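Local coordinates for Ycf54-like protein (Synechocystis sp. PCC 6803, PDB 5M2P), which is probably a component of the magnesium protoporphyrin IX monomethylester cyclase, needed in this cyanobacterium for protochlorophyllide formation in chlorophyll synthesis, at residues 41-46 and 76-81. Numbering follows the deposited sequence.
Sequences IDFWQV and KSFIVW
Phe43 and Phe78 meet in the protein interior and carry the whole contact between residues 41-46 and 76-81. The tight part is small. It lies where one corner of the Phe78 ring presses against the root of the Phe43 side chain. Phe78 CE2 comes to 3.7 Å from Phe43 CB, and Phe78 CD2 is 3.9 Å from the same CB. Phe43 CG is also near, 4.0 Å from Phe78 CE2. The two rings form an oblique pair, with planes inclined at 53° and centroids 5.2 Å apart. The CG of Phe78 is trans to its main-chain nitrogen (chi1 178°), which carries the ring out from the helix toward the strand. The CB of Phe43 already points toward the helix, so CB itself meets Phe78 CE2. The Asp42 carboxylate oxygen OD1 lies in plane at the edge of the Phe43 ring, and the Tyr34 hydroxyl holds that oxygen by a hydrogen bond.

Away from this point the contact is loose. The backbones stay apart, with 8.3 Å between Phe43 CA and Phe78 CA. Only 86 Å² is buried in all. Val80, on the side of the helix turned from the strand, is exposed; Ser77, on its flank, is exposed too.

Helix 21-36 packs against the aromatic pair. Its Arg30 makes a cation-pi contact with Phe43, its Tyr34 ring meets Phe43 edge to face, and its Leu27 touches Phe78. Strand 43-47 is an outermost strand of the four-stranded antiparallel sheet. It pairs with strand 68-73, whose Ser73 touches both phenylalanines just before the chain enters helix 76-86.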
# COMPACT_ATOMS: atom_id res chain seq x y z
N ILE A 41 -2.38 -9.33 10.87
CA ILE A 41 -1.68 -8.47 9.94
C ILE A 41 -2.72 -7.55 9.30
O ILE A 41 -3.76 -8.01 8.82
CB ILE A 41 -0.98 -9.29 8.84
CG1 ILE A 41 0.19 -10.11 9.42
CG2 ILE A 41 -0.49 -8.38 7.72
CD1 ILE A 41 1.39 -9.32 9.84
N ASP A 42 -2.46 -6.25 9.33
CA ASP A 42 -3.37 -5.24 8.76
C ASP A 42 -2.63 -4.29 7.83
O ASP A 42 -3.08 -3.16 7.61
CB ASP A 42 -4.10 -4.48 9.87
CG ASP A 42 -3.16 -3.65 10.73
OD1 ASP A 42 -1.93 -3.76 10.59
OD2 ASP A 42 -3.70 -2.87 11.56
N PHE A 43 -1.52 -4.75 7.28
CA PHE A 43 -0.74 -3.98 6.32
C PHE A 43 -0.11 -4.97 5.37
O PHE A 43 0.23 -6.08 5.77
CB PHE A 43 0.35 -3.12 7.01
CG PHE A 43 1.38 -3.93 7.74
CD1 PHE A 43 1.12 -4.45 9.00
CD2 PHE A 43 2.60 -4.25 7.14
CE1 PHE A 43 2.05 -5.27 9.63
CE2 PHE A 43 3.52 -5.04 7.78
CZ PHE A 43 3.25 -5.55 9.04
N TRP A 44 0.07 -4.54 4.13
CA TRP A 44 0.48 -5.40 3.05
C TRP A 44 1.24 -4.58 2.01
O TRP A 44 0.96 -3.41 1.81
CB TRP A 44 -0.73 -6.06 2.37
CG TRP A 44 -1.72 -6.70 3.31
CD1 TRP A 44 -1.74 -7.99 3.72
CD2 TRP A 44 -2.81 -6.05 3.95
NE1 TRP A 44 -2.77 -8.18 4.58
CE2 TRP A 44 -3.46 -7.01 4.74
CE3 TRP A 44 -3.32 -4.75 3.94
CZ2 TRP A 44 -4.58 -6.72 5.51
CZ3 TRP A 44 -4.43 -4.45 4.70
CH2 TRP A 44 -5.05 -5.44 5.46
N GLN A 45 2.14 -5.24 1.30
CA GLN A 45 2.78 -4.68 0.16
C GLN A 45 2.21 -5.37 -1.06
O GLN A 45 2.22 -6.61 -1.14
CB GLN A 45 4.29 -4.84 0.26
CG GLN A 45 5.03 -4.32 -0.97
CD GLN A 45 6.52 -4.08 -0.72
OE1 GLN A 45 6.89 -3.31 0.15
NE2 GLN A 45 7.37 -4.73 -1.50
N VAL A 46 1.69 -4.58 -2.00
CA VAL A 46 1.00 -5.10 -3.18
C VAL A 46 1.73 -4.59 -4.40
O VAL A 46 1.81 -3.40 -4.64
CB VAL A 46 -0.48 -4.61 -3.22
CG1 VAL A 46 -1.19 -5.18 -4.45
CG2 VAL A 46 -1.22 -4.99 -1.95
N LYS A 76 -4.64 3.79 9.47
CA LYS A 76 -4.26 5.08 8.89
C LYS A 76 -2.92 5.58 9.44
O LYS A 76 -2.11 6.13 8.72
CB LYS A 76 -5.34 6.16 9.07
CG LYS A 76 -5.09 7.42 8.24
CD LYS A 76 -6.19 8.46 8.34
CE LYS A 76 -6.06 9.47 7.21
NZ LYS A 76 -7.17 10.47 7.22
N SER A 77 -2.72 5.40 10.73
CA SER A 77 -1.52 5.98 11.31
C SER A 77 -0.26 5.32 10.77
O SER A 77 0.77 5.97 10.67
CB SER A 77 -1.58 5.93 12.82
OG SER A 77 -1.58 4.62 13.33
N PHE A 78 -0.34 4.05 10.37
CA PHE A 78 0.79 3.37 9.78
C PHE A 78 1.14 4.00 8.44
O PHE A 78 2.30 4.25 8.14
CB PHE A 78 0.51 1.87 9.65
CG PHE A 78 1.63 1.13 9.00
CD1 PHE A 78 2.87 1.07 9.60
CD2 PHE A 78 1.46 0.53 7.77
CE1 PHE A 78 3.92 0.41 9.01
CE2 PHE A 78 2.52 -0.15 7.17
CZ PHE A 78 3.75 -0.20 7.80
N ILE A 79 0.13 4.33 7.64
CA ILE A 79 0.40 4.96 6.34
C ILE A 79 0.90 6.39 6.49
O ILE A 79 1.71 6.82 5.71
CB ILE A 79 -0.80 4.80 5.39
CG1 ILE A 79 -1.10 3.31 5.14
CG2 ILE A 79 -0.54 5.51 4.07
CD1 ILE A 79 0.01 2.56 4.45
N VAL A 80 0.47 7.10 7.53
CA VAL A 80 1.03 8.41 7.81
C VAL A 80 2.54 8.27 8.02
O VAL A 80 3.34 9.05 7.47
CB VAL A 80 0.36 9.04 9.06
CG1 VAL A 80 1.12 10.28 9.51
CG2 VAL A 80 -1.09 9.37 8.75
N TRP A 81 2.94 7.27 8.80
CA TRP A 81 4.36 6.99 9.05
C TRP A 81 5.07 6.63 7.76
O TRP A 81 6.14 7.11 7.49
CB TRP A 81 4.55 5.87 10.08
CG TRP A 81 5.98 5.37 10.16
CD1 TRP A 81 7.01 5.96 10.80
CD2 TRP A 81 6.51 4.22 9.49
NE1 TRP A 81 8.16 5.26 10.57
CE2 TRP A 81 7.88 4.18 9.77
CE3 TRP A 81 5.96 3.22 8.66
CZ2 TRP A 81 8.71 3.19 9.27
CZ3 TRP A 81 6.78 2.24 8.18
CH2 TRP A 81 8.14 2.22 8.49